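Local coordinates for fructose transport system repressor FruR (Pseudomonas putida, PDB 3O74), which probably regulates transcription as a LacI-family DNA-binding repressor and activator, with fructose 1-phosphate as its preferred effector, at residues F7-L12 with R19-L24; A124-R129 with L184-Y189; F214-L219 with K266-V271; M230-G235 with V261-K266. All coordinates share one frame; numbering follows the deposited sequence.

Interaction 1: residues F7-L12 with R19-L24; sequences FILPDL and RIAKQL
Phe7, on strand 7-9, sets its ring against Ala21 and Leu24 of helix 19-24. The contact is apolar and no hydrogen bond crosses it. With CG anti to the backbone N (chi1 -173°), the ring is directed at the helix. The tight part lies round the CD2-CE2 side of the ring. Leu24 CD1 sits over one face, 3.9 Å from Phe7 CD2, in a CH-pi contact offset toward the rim. The two side chains cross at about a right angle. Ala21 comes to the edge, with its CB 3.9 Å from Phe7 CD2. The opposite face of the ring is met by CB of Leu9, from its own strand. The packing is looser further out. Ile20 CG2 stands obliquely to the ring, 4.2 Å from Phe7 CE2. Leu9 CD2 touches Ala21 CB at 4.2 Å.

Phe63 of strand 61-64 and Leu35 and Ile37 of strand 34-39 add to this core. The solvent side is polar: Arg19 is exposed and forms a salt bridge with Glu13 of the second subunit. Lys22 does the same with Asp11 of that subunit. The short axes of strand and helix run antiparallel, at 174° and 10.6 Å. This is the first strand-helix step of a beta-alpha-beta unit, 4-9, 15-30 and 34-39, in the periplasmic-binding-protein fold of the LacI family.

Interaction 2: residues A124-R129 with L184-Y189; sequences ALIGAR and LVTTSY
Ala124, Leu125 and Ile126 pair with Leu184, Val185 and Thr186 as neighbouring parallel strands. Three backbone hydrogen bonds join them. Val185 N donates to Ala124 O at 3.0 Å, Ile126 N to Val185 O at 2.9 Å, and Thr187 N to Ile126 O at 3.0 Å. CA-H...O contacts from Leu184, Leu125 and Thr186 fill in between.

The apolar contacts divide over the two faces. On one, with CG anti to the backbone N (chi1 172°), the Leu184 side chain leans to the partner strand. Its CD1 lies 3.8 Å from Ile126 CG1 and also meets Ala124 CB. Helices 163-177 and 189-201 pack on this face. On the other, Leu125 CD1 touches Val185 CG1, and helix 104-116 packs on Val185. Beyond the strand end, Leu125 CD1 also reaches Thr187 CG2, 3.6 Å away. Thr187 OG1 packs closely on Gly127, 3.3 Å from its CA.

Polar side-chain contacts are few. A water 2.6 Å from Thr187 OG1 accepts from Ala128 N at 3.2 Å. Thr186 OG1 is hydrogen-bonded to Thr213 OG1 of the next strand.

All the touching residues are buried. The pairing is held by backbone hydrogen bonds and apolar contacts, and a water bridges the segments where the strands end.

Interaction 3: residues F214-L219 with K266-V271; sequences FGDNQL and KQRISV
Asp216 and Arg268 meet tip to tip, with the carboxylate and guanidinium planes 81° apart. Asp216 OD2 lies at the guanidinium edge, in its plane, 3.0 Å from Arg268 NH2. OD1 approaches the guanidinium obliquely. It is the nearer oxygen and makes a salt bridge, with Asp216 OD1 2.6 Å from Arg268 NH2. One face of the guanidinium is covered by a residue of its own segment. Lys266 CE stands 3.9 Å above the plane, over the centre of the group. Lys266 is bent early, at chi2 (70°), which turns CD off the line of the chain. Its CG lies 3.8 Å from Asp216 OD2.

Asp216 OD1 has a second partner. Asn217 N donates to it at 2.6 Å, from above the carboxylate plane and 50° out of it. This bond ties the carboxylate to the backbone of its own loop. Asn217 O is a looser neighbour, 3.7 Å from Arg268 NH2.

The contact joins the loop after strand 210-214 to the C-terminal tail that follows strand 257-266, at the surface of the LacI-type effector-binding domain. Strand 227-231 lies between strands 210-214 and 257-266 in the sheet. Asp216 packs on its Ala229 and Ala231, and the backbone N atoms of Arg268 and Ile269 are hydrogen-bonded to OD1 of Asn228.

OD1 of Asp221 forms salt bridges with Arg268 NH1 and Lys266 NZ, so the two acids probably balance the two basic side chains. After Asn217, Gln218 NE2 is hydrogen-bonded to Gln193 O of the second subunit.

Interaction 4: residues M230-G235 with V261-K266; sequences MAQQHG and VGRTFK
An antiparallel strand pair joins Met230 and Ala231 to Phe265 and Thr264, in the C-terminal part of the interrupted strand 257-266. Ala231 and Thr264 form the hydrogen-bonded pair. Ala231 N donates to Thr264 O at 3.0 Å, and Thr264 N to Ala231 O at 2.9 Å. Met230 and Phe265 are the adjoining non-hydrogen-bonded pair, and their side chains share a face. Met230, modelled as selenomethionine, is bent at chi2 (-76°), which turns SE off the line of the chain. Met230 CE lies over the Phe265 ring, 3.7 Å from its centroid and 18° off the normal, in a CH-pi contact. SE stands obliquely to the same ring, a Met-aromatic contact.

Arg263 reaches back along the partner segment. Its NH1 donates to Met230 O at 3.0 Å, with the oxygen somewhat out of the guanidinium plane. Gln232 runs alongside, and its CG lies over a guanidinium face, 3.2 Å from Arg263 NH1. Asp104 forms a salt bridge with Arg263 NE.

Beyond the pair, Gln233 is the centre of an inverse gamma turn and the N-cap residue of the next helix. Gln233 NE2 donates to Gly262 O at 2.8 Å, from above the carbonyl plane. A water also links Gln233 N to Gly262 O.

Helix 104-116 packs on Met230, Arg263 and Phe265. Gln232 touches helix 15-30. Val261 is backbone hydrogen-bonded to Ile101 on strand 98-102, and Met230 to Thr213 on strand 210-214. Strand 257-266 thus pairs with strand 98-102 at one part and 227-231 at another, consistent with an inter-lobe crossover of this fold.

How the interactions relate
Interactions 1 and 2 come first along the chain, one after the other, on opposite sides of the chain's centre. Their centres are about 22 Å apart. Each belongs to a different half of the sheet. Interactions 3 and 4 follow and share Lys266, and the segments of 4 fall between those of 3. Interaction 4 links the halves. It touches interaction 1 where Arg19 and Ile20 pack on His234, and interaction 3 at Gly215 and Met230. Interaction 3 also meets interaction 2, through Thr186 and Phe214. Interactions 1 and 3 touch the second subunit, and interaction 2 reaches it through Tyr189. The contacts thus run from one lobe to the other through the strand crossover and reach the dimer interface.

Interaction 1: residues F7-L12 with R19-L24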
# COMPACT_ATOMS: atom_id res chain seq x y z
N PHE B 7 11.97 9.75 4.61
CA PHE B 7 10.56 10.05 4.40
C PHE B 7 9.73 9.53 5.57
O PHE B 7 9.64 8.32 5.78
CB PHE B 7 10.07 9.45 3.07
CG PHE B 7 8.67 9.86 2.69
CD1 PHE B 7 8.05 10.95 3.29
CD2 PHE B 7 7.98 9.17 1.71
CE1 PHE B 7 6.75 11.32 2.94
CE2 PHE B 7 6.69 9.53 1.34
CZ PHE B 7 6.08 10.62 1.95
N ILE B 8 9.15 10.44 6.33
CA ILE B 8 8.24 10.08 7.40
C ILE B 8 6.82 10.19 6.89
O ILE B 8 6.37 11.29 6.53
CB ILE B 8 8.39 11.02 8.61
CG1 ILE B 8 9.77 10.87 9.24
CG2 ILE B 8 7.30 10.74 9.63
CD1 ILE B 8 10.01 11.83 10.39
N LEU B 9 6.10 9.07 6.84
CA LEU B 9 4.72 9.08 6.40
C LEU B 9 3.80 8.49 7.47
O LEU B 9 4.26 7.77 8.36
CB LEU B 9 4.58 8.38 5.05
CG LEU B 9 5.17 6.98 4.92
CD1 LEU B 9 4.24 5.95 5.54
CD2 LEU B 9 5.45 6.64 3.47
N PRO B 10 2.50 8.81 7.41
CA PRO B 10 1.58 8.42 8.48
C PRO B 10 1.17 6.95 8.44
O PRO B 10 0.90 6.37 9.49
CB PRO B 10 0.35 9.29 8.23
CG PRO B 10 0.79 10.35 7.29
CD PRO B 10 1.85 9.72 6.45
N ASP B 11 1.12 6.36 7.25
CA ASP B 11 0.52 5.04 7.11
C ASP B 11 1.04 4.30 5.89
O ASP B 11 0.77 4.68 4.75
CB ASP B 11 -1.00 5.17 7.03
CG ASP B 11 -1.71 3.82 7.04
OD1 ASP B 11 -1.03 2.77 7.06
OD2 ASP B 11 -2.96 3.81 7.03
N LEU B 12 1.79 3.24 6.15
CA LEU B 12 2.37 2.42 5.10
C LEU B 12 1.30 1.76 4.23
O LEU B 12 1.55 1.43 3.07
CB LEU B 12 3.26 1.34 5.71
CG LEU B 12 4.56 1.84 6.34
CD1 LEU B 12 5.19 0.77 7.21
CD2 LEU B 12 5.52 2.29 5.25
N ARG B 19 2.72 4.94 -3.15
CA ARG B 19 2.99 5.36 -4.52
C ARG B 19 3.97 6.53 -4.55
O ARG B 19 4.95 6.52 -5.30
CB ARG B 19 1.70 5.74 -5.23
CG ARG B 19 1.93 6.38 -6.58
CD ARG B 19 2.16 5.36 -7.68
NE ARG B 19 0.94 4.62 -7.97
CZ ARG B 19 0.44 4.45 -9.20
NH1 ARG B 19 1.07 4.97 -10.24
NH2 ARG B 19 -0.67 3.76 -9.37
N ILE B 20 3.72 7.53 -3.71
CA ILE B 20 4.62 8.67 -3.62
C ILE B 20 6.00 8.23 -3.15
O ILE B 20 7.02 8.61 -3.73
CB ILE B 20 4.06 9.75 -2.67
CG1 ILE B 20 2.82 10.41 -3.29
CG2 ILE B 20 5.12 10.80 -2.38
CD1 ILE B 20 2.08 11.35 -2.35
N ALA B 21 6.04 7.40 -2.11
CA ALA B 21 7.31 6.89 -1.59
C ALA B 21 8.08 6.13 -2.67
O ALA B 21 9.31 6.22 -2.74
CB ALA B 21 7.07 5.99 -0.38
N LYS B 22 7.36 5.40 -3.51
CA LYS B 22 7.99 4.64 -4.59
C LYS B 22 8.52 5.57 -5.67
O LYS B 22 9.63 5.38 -6.18
CB LYS B 22 6.99 3.66 -5.20
CG LYS B 22 7.57 2.70 -6.22
CD LYS B 22 6.47 1.79 -6.75
CE LYS B 22 7.03 0.56 -7.43
NZ LYS B 22 5.92 -0.40 -7.75
N GLN B 23 7.73 6.59 -6.02
CA GLN B 23 8.15 7.57 -7.02
C GLN B 23 9.33 8.40 -6.53
O GLN B 23 10.21 8.77 -7.31
CB GLN B 23 6.99 8.50 -7.38
CG GLN B 23 5.83 7.81 -8.07
CD GLN B 23 6.16 7.40 -9.48
OE1 GLN B 23 5.85 6.28 -9.90
NE2 GLN B 23 6.81 8.29 -10.23
N LEU B 24 9.35 8.71 -5.24
CA LEU B 24 10.48 9.42 -4.65
C LEU B 24 11.73 8.56 -4.73
O LEU B 24 12.79 9.04 -5.13
CB LEU B 24 10.20 9.78 -3.19
CG LEU B 24 9.40 11.04 -2.91
CD1 LEU B 24 9.20 11.20 -1.41
CD2 LEU B 24 10.09 12.27 -3.49

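Interaction 2: residues A124-R129 with L184-Y189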
# COMPACT_ATOMS: atom_id res chain seq x y z
N ALA B 124 -23.78 14.48 3.35
CA ALA B 124 -22.91 14.40 4.51
C ALA B 124 -21.44 14.38 4.12
O ALA B 124 -21.09 13.99 3.01
CB ALA B 124 -23.25 13.17 5.35
N LEU B 125 -20.61 14.83 5.05
CA LEU B 125 -19.17 14.74 4.91
C LEU B 125 -18.64 13.84 6.01
O LEU B 125 -18.95 14.02 7.19
CB LEU B 125 -18.53 16.12 5.03
CG LEU B 125 -17.01 16.10 5.10
CD1 LEU B 125 -16.41 16.02 3.70
CD2 LEU B 125 -16.50 17.34 5.83
N ILE B 126 -17.85 12.84 5.62
CA ILE B 126 -17.18 11.99 6.59
C ILE B 126 -15.68 12.20 6.46
O ILE B 126 -15.10 11.98 5.40
CB ILE B 126 -17.55 10.52 6.39
CG1 ILE B 126 -18.94 10.23 6.97
CG2 ILE B 126 -16.50 9.61 7.04
CD1 ILE B 126 -19.41 8.80 6.77
N GLY B 127 -15.06 12.63 7.55
CA GLY B 127 -13.64 12.93 7.55
C GLY B 127 -13.02 12.53 8.87
O GLY B 127 -13.65 11.86 9.68
N ALA B 128 -11.78 12.95 9.10
CA ALA B 128 -11.05 12.58 10.30
C ALA B 128 -9.92 13.56 10.53
O ALA B 128 -9.50 14.27 9.61
CB ALA B 128 -10.50 11.16 10.18
N ARG B 129 -9.42 13.61 11.76
CA ARG B 129 -8.34 14.53 12.12
C ARG B 129 -8.67 15.95 11.69
O ARG B 129 -7.93 16.54 10.91
CB ARG B 129 -7.04 14.08 11.45
CG ARG B 129 -6.60 12.69 11.84
CD ARG B 129 -6.53 12.56 13.35
NE ARG B 129 -5.32 11.87 13.78
CZ ARG B 129 -4.11 12.41 13.76
NH1 ARG B 129 -3.94 13.65 13.32
NH2 ARG B 129 -3.06 11.71 14.17
N LEU B 184 -22.98 11.45 -0.18
CA LEU B 184 -21.92 11.36 0.81
C LEU B 184 -20.54 11.60 0.20
O LEU B 184 -20.21 11.04 -0.85
CB LEU B 184 -21.94 10.00 1.49
CG LEU B 184 -20.76 9.72 2.42
CD1 LEU B 184 -20.87 10.54 3.68
CD2 LEU B 184 -20.66 8.23 2.76
N VAL B 185 -19.75 12.43 0.87
CA VAL B 185 -18.35 12.62 0.50
C VAL B 185 -17.46 12.14 1.63
O VAL B 185 -17.67 12.50 2.78
CB VAL B 185 -18.04 14.11 0.22
CG1 VAL B 185 -16.55 14.32 0.03
CG2 VAL B 185 -18.82 14.59 -0.99
N THR B 186 -16.48 11.30 1.30
CA THR B 186 -15.45 10.92 2.26
C THR B 186 -14.15 11.61 1.88
O THR B 186 -13.80 11.69 0.70
CB THR B 186 -15.23 9.39 2.31
OG1 THR B 186 -14.96 8.91 0.99
CG2 THR B 186 -16.47 8.69 2.84
N THR B 187 -13.43 12.10 2.88
CA THR B 187 -12.21 12.86 2.63
C THR B 187 -11.00 11.95 2.40
O THR B 187 -9.89 12.44 2.17
CB THR B 187 -11.90 13.82 3.78
OG1 THR B 187 -11.63 13.07 4.97
CG2 THR B 187 -13.09 14.77 4.01
N SER B 188 -11.22 10.65 2.46
CA SER B 188 -10.13 9.69 2.30
C SER B 188 -10.68 8.32 1.92
O SER B 188 -11.70 7.88 2.45
CB SER B 188 -9.33 9.58 3.60
OG SER B 188 -8.35 8.56 3.50
N TYR B 189 -9.99 7.65 1.00
CA TYR B 189 -10.45 6.34 0.55
C TYR B 189 -10.57 5.33 1.68
O TYR B 189 -11.46 4.49 1.68
CB TYR B 189 -9.56 5.78 -0.56
CG TYR B 189 -10.03 4.43 -1.02
CD1 TYR B 189 -11.17 4.31 -1.81
CD2 TYR B 189 -9.38 3.26 -0.63
CE1 TYR B 189 -11.63 3.07 -2.22
CE2 TYR B 189 -9.84 2.02 -1.03
CZ TYR B 189 -10.96 1.93 -1.83
OH TYR B 189 -11.43 0.70 -2.24
O HOH W 1 -10.78 14.81 6.76

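Interaction 3: residues F214-L219 with K266-V271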
# COMPACT_ATOMS: atom_id res chain seq x y z
N PHE B 214 -12.06 11.19 -1.81
CA PHE B 214 -10.69 11.51 -2.17
C PHE B 214 -9.93 10.20 -2.33
O PHE B 214 -10.23 9.22 -1.65
CB PHE B 214 -10.03 12.38 -1.11
CG PHE B 214 -10.39 13.83 -1.22
CD1 PHE B 214 -11.68 14.27 -0.94
CD2 PHE B 214 -9.43 14.77 -1.58
CE1 PHE B 214 -12.00 15.61 -1.04
CE2 PHE B 214 -9.75 16.10 -1.68
CZ PHE B 214 -11.04 16.53 -1.41
N GLY B 215 -8.93 10.20 -3.21
CA GLY B 215 -8.23 8.97 -3.52
C GLY B 215 -9.08 8.14 -4.46
O GLY B 215 -10.20 8.51 -4.80
N ASP B 216 -8.54 7.01 -4.89
CA ASP B 216 -9.23 6.18 -5.85
C ASP B 216 -8.76 4.75 -5.70
O ASP B 216 -7.78 4.47 -5.00
CB ASP B 216 -8.95 6.67 -7.27
CG ASP B 216 -9.87 6.05 -8.30
OD1 ASP B 216 -10.83 5.34 -7.91
OD2 ASP B 216 -9.65 6.27 -9.51
N ASN B 217 -9.46 3.83 -6.34
CA ASN B 217 -9.15 2.43 -6.23
C ASN B 217 -9.67 1.69 -7.45
O ASN B 217 -10.81 1.91 -7.88
CB ASN B 217 -9.76 1.86 -4.95
CG ASN B 217 -9.10 0.57 -4.52
OD1 ASN B 217 -9.39 -0.50 -5.05
ND2 ASN B 217 -8.20 0.67 -3.55
N GLN B 218 -8.83 0.83 -8.01
CA GLN B 218 -9.14 0.13 -9.24
C GLN B 218 -10.49 -0.58 -9.19
O GLN B 218 -11.26 -0.55 -10.15
CB GLN B 218 -8.04 -0.89 -9.54
CG GLN B 218 -8.35 -1.83 -10.66
CD GLN B 218 -7.33 -2.95 -10.78
OE1 GLN B 218 -6.65 -3.29 -9.82
NE2 GLN B 218 -7.22 -3.52 -11.97
N LEU B 219 -10.77 -1.23 -8.06
CA LEU B 219 -11.96 -2.07 -7.97
C LEU B 219 -13.26 -1.25 -7.96
O LEU B 219 -14.35 -1.81 -8.10
CB LEU B 219 -11.87 -3.03 -6.77
CG LEU B 219 -10.62 -3.91 -6.73
CD1 LEU B 219 -10.79 -5.07 -5.76
CD2 LEU B 219 -10.29 -4.44 -8.12
N LYS B 266 -12.05 11.45 -11.38
CA LYS B 266 -12.52 10.19 -11.93
C LYS B 266 -14.02 10.08 -11.70
O LYS B 266 -14.46 9.73 -10.60
CB LYS B 266 -11.81 9.01 -11.27
CG LYS B 266 -12.36 7.66 -11.70
CD LYS B 266 -12.01 7.35 -13.15
CE LYS B 266 -12.94 6.29 -13.73
NZ LYS B 266 -12.21 5.13 -14.31
N GLN B 267 -14.80 10.40 -12.72
CA GLN B 267 -16.25 10.35 -12.60
C GLN B 267 -16.80 9.01 -13.07
O GLN B 267 -16.54 8.58 -14.19
CB GLN B 267 -16.92 11.48 -13.38
CG GLN B 267 -16.94 12.82 -12.64
CD GLN B 267 -17.75 13.87 -13.38
OE1 GLN B 267 -17.35 14.35 -14.45
NE2 GLN B 267 -18.89 14.24 -12.81
N ARG B 268 -17.54 8.36 -12.19
CA ARG B 268 -18.16 7.09 -12.50
C ARG B 268 -19.67 7.22 -12.44
O ARG B 268 -20.41 6.34 -12.88
CB ARG B 268 -17.66 6.02 -11.53
CG ARG B 268 -16.15 5.86 -11.57
CD ARG B 268 -15.67 4.98 -10.44
NE ARG B 268 -14.26 5.22 -10.15
CZ ARG B 268 -13.29 4.32 -10.34
NH1 ARG B 268 -13.59 3.13 -10.82
NH2 ARG B 268 -12.04 4.62 -10.06
N ILE B 269 -20.13 8.34 -11.88
CA ILE B 269 -21.56 8.62 -11.81
C ILE B 269 -22.02 9.36 -13.06
O ILE B 269 -21.59 10.49 -13.32
CB ILE B 269 -21.91 9.45 -10.56
CG1 ILE B 269 -21.49 8.69 -9.29
CG2 ILE B 269 -23.40 9.76 -10.53
CD1 ILE B 269 -21.83 9.42 -8.01
N SER B 270 -22.91 8.73 -13.82
CA SER B 270 -23.38 9.30 -15.08
C SER B 270 -24.07 10.65 -14.87
O SER B 270 -24.90 10.80 -13.98
CB SER B 270 -24.33 8.33 -15.80
OG SER B 270 -25.52 8.14 -15.06
N VAL B 271 -23.73 11.62 -15.72
CA VAL B 271 -24.24 12.98 -15.58
C VAL B 271 -24.90 13.44 -16.88
O VAL B 271 -25.84 14.24 -16.86
CB VAL B 271 -23.12 13.96 -15.21
CG1 VAL B 271 -22.09 14.05 -16.33
CG2 VAL B 271 -23.70 15.33 -14.89

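Interaction 4: residues M230-G235 with V261-K266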
# COMPACT_ATOMS: atom_id res chain seq x y z
N MSE B 230 -11.43 11.72 -6.52
CA MSE B 230 -10.42 12.74 -6.81
C MSE B 230 -9.04 12.19 -6.44
O MSE B 230 -8.67 12.18 -5.27
CB MSE B 230 -10.69 14.00 -6.00
CG MSE B 230 -11.80 14.88 -6.55
SE MSE B 230 -11.21 15.88 -8.11
CE MSE B 230 -12.77 17.02 -8.33
N ALA B 231 -8.28 11.74 -7.44
CA ALA B 231 -6.98 11.11 -7.20
C ALA B 231 -5.80 12.08 -7.28
O ALA B 231 -5.81 13.01 -8.07
CB ALA B 231 -6.78 9.94 -8.16
N GLN B 232 -4.78 11.84 -6.46
CA GLN B 232 -3.55 12.62 -6.50
C GLN B 232 -2.76 12.30 -7.76
O GLN B 232 -2.77 11.17 -8.23
CB GLN B 232 -2.67 12.31 -5.30
CG GLN B 232 -3.27 12.62 -3.94
CD GLN B 232 -2.28 12.37 -2.81
OE1 GLN B 232 -1.08 12.65 -2.94
NE2 GLN B 232 -2.77 11.86 -1.68
N GLN B 233 -2.06 13.30 -8.29
CA GLN B 233 -1.05 13.04 -9.30
C GLN B 233 0.26 12.72 -8.58
O GLN B 233 1.12 13.58 -8.41
CB GLN B 233 -0.88 14.25 -10.23
CG GLN B 233 -2.16 14.66 -10.95
CD GLN B 233 -1.94 15.72 -12.02
OE1 GLN B 233 -1.46 15.43 -13.12
NE2 GLN B 233 -2.31 16.96 -11.72
N HIS B 234 0.38 11.46 -8.14
CA HIS B 234 1.49 11.05 -7.28
C HIS B 234 2.85 11.28 -7.91
O HIS B 234 3.81 11.66 -7.23
CB HIS B 234 1.35 9.56 -6.91
CG HIS B 234 -0.01 9.17 -6.45
ND1 HIS B 234 -0.40 9.25 -5.13
CD2 HIS B 234 -1.08 8.68 -7.13
CE1 HIS B 234 -1.65 8.83 -5.02
NE2 HIS B 234 -2.09 8.48 -6.21
N GLY B 235 2.95 11.03 -9.21
CA GLY B 235 4.20 11.21 -9.93
C GLY B 235 4.68 12.65 -9.87
O GLY B 235 5.86 12.90 -9.64
N VAL B 261 -0.57 20.73 -6.38
CA VAL B 261 -0.79 19.99 -7.61
C VAL B 261 -2.25 19.58 -7.70
O VAL B 261 -2.81 19.04 -6.75
CB VAL B 261 0.09 18.73 -7.67
CG1 VAL B 261 -0.16 17.96 -8.96
CG2 VAL B 261 1.55 19.10 -7.53
N GLY B 262 -2.86 19.83 -8.86
CA GLY B 262 -4.26 19.48 -9.05
C GLY B 262 -4.50 17.98 -8.94
O GLY B 262 -3.63 17.17 -9.28
N ARG B 263 -5.68 17.61 -8.45
CA ARG B 263 -6.11 16.22 -8.46
C ARG B 263 -6.83 15.91 -9.77
O ARG B 263 -7.40 16.81 -10.40
CB ARG B 263 -7.02 15.93 -7.27
CG ARG B 263 -6.31 15.93 -5.93
CD ARG B 263 -7.25 15.56 -4.78
NE ARG B 263 -6.53 15.46 -3.52
CZ ARG B 263 -6.14 14.31 -2.97
NH1 ARG B 263 -6.41 13.16 -3.56
NH2 ARG B 263 -5.48 14.32 -1.82
N THR B 264 -6.81 14.65 -10.19
CA THR B 264 -7.55 14.25 -11.38
C THR B 264 -8.94 13.74 -10.99
O THR B 264 -9.09 13.00 -10.01
CB THR B 264 -6.80 13.19 -12.20
OG1 THR B 264 -6.51 12.06 -11.37
CG2 THR B 264 -5.49 13.77 -12.73
N PHE B 265 -9.95 14.15 -11.75
CA PHE B 265 -11.33 13.77 -11.45
C PHE B 265 -11.69 12.47 -12.16
O PHE B 265 -11.64 12.38 -13.39
CB PHE B 265 -12.29 14.89 -11.85
CG PHE B 265 -13.61 14.86 -11.12
CD1 PHE B 265 -14.49 15.92 -11.22
CD2 PHE B 265 -13.97 13.77 -10.35
CE1 PHE B 265 -15.70 15.91 -10.55
CE2 PHE B 265 -15.18 13.74 -9.68
CZ PHE B 265 -16.05 14.81 -9.78
N LYS B 266 -12.05 11.45 -11.38
CA LYS B 266 -12.52 10.19 -11.93
C LYS B 266 -14.02 10.08 -11.70
O LYS B 266 -14.46 9.73 -10.60
CB LYS B 266 -11.81 9.01 -11.27
CG LYS B 266 -12.36 7.66 -11.70
CD LYS B 266 -12.01 7.35 -13.15
CE LYS B 266 -12.94 6.29 -13.73
NZ LYS B 266 -12.21 5.13 -14.31
O HOH W 2 -4.04 10.36 -11.11
O HOH W 3 -2.42 15.86 -6.94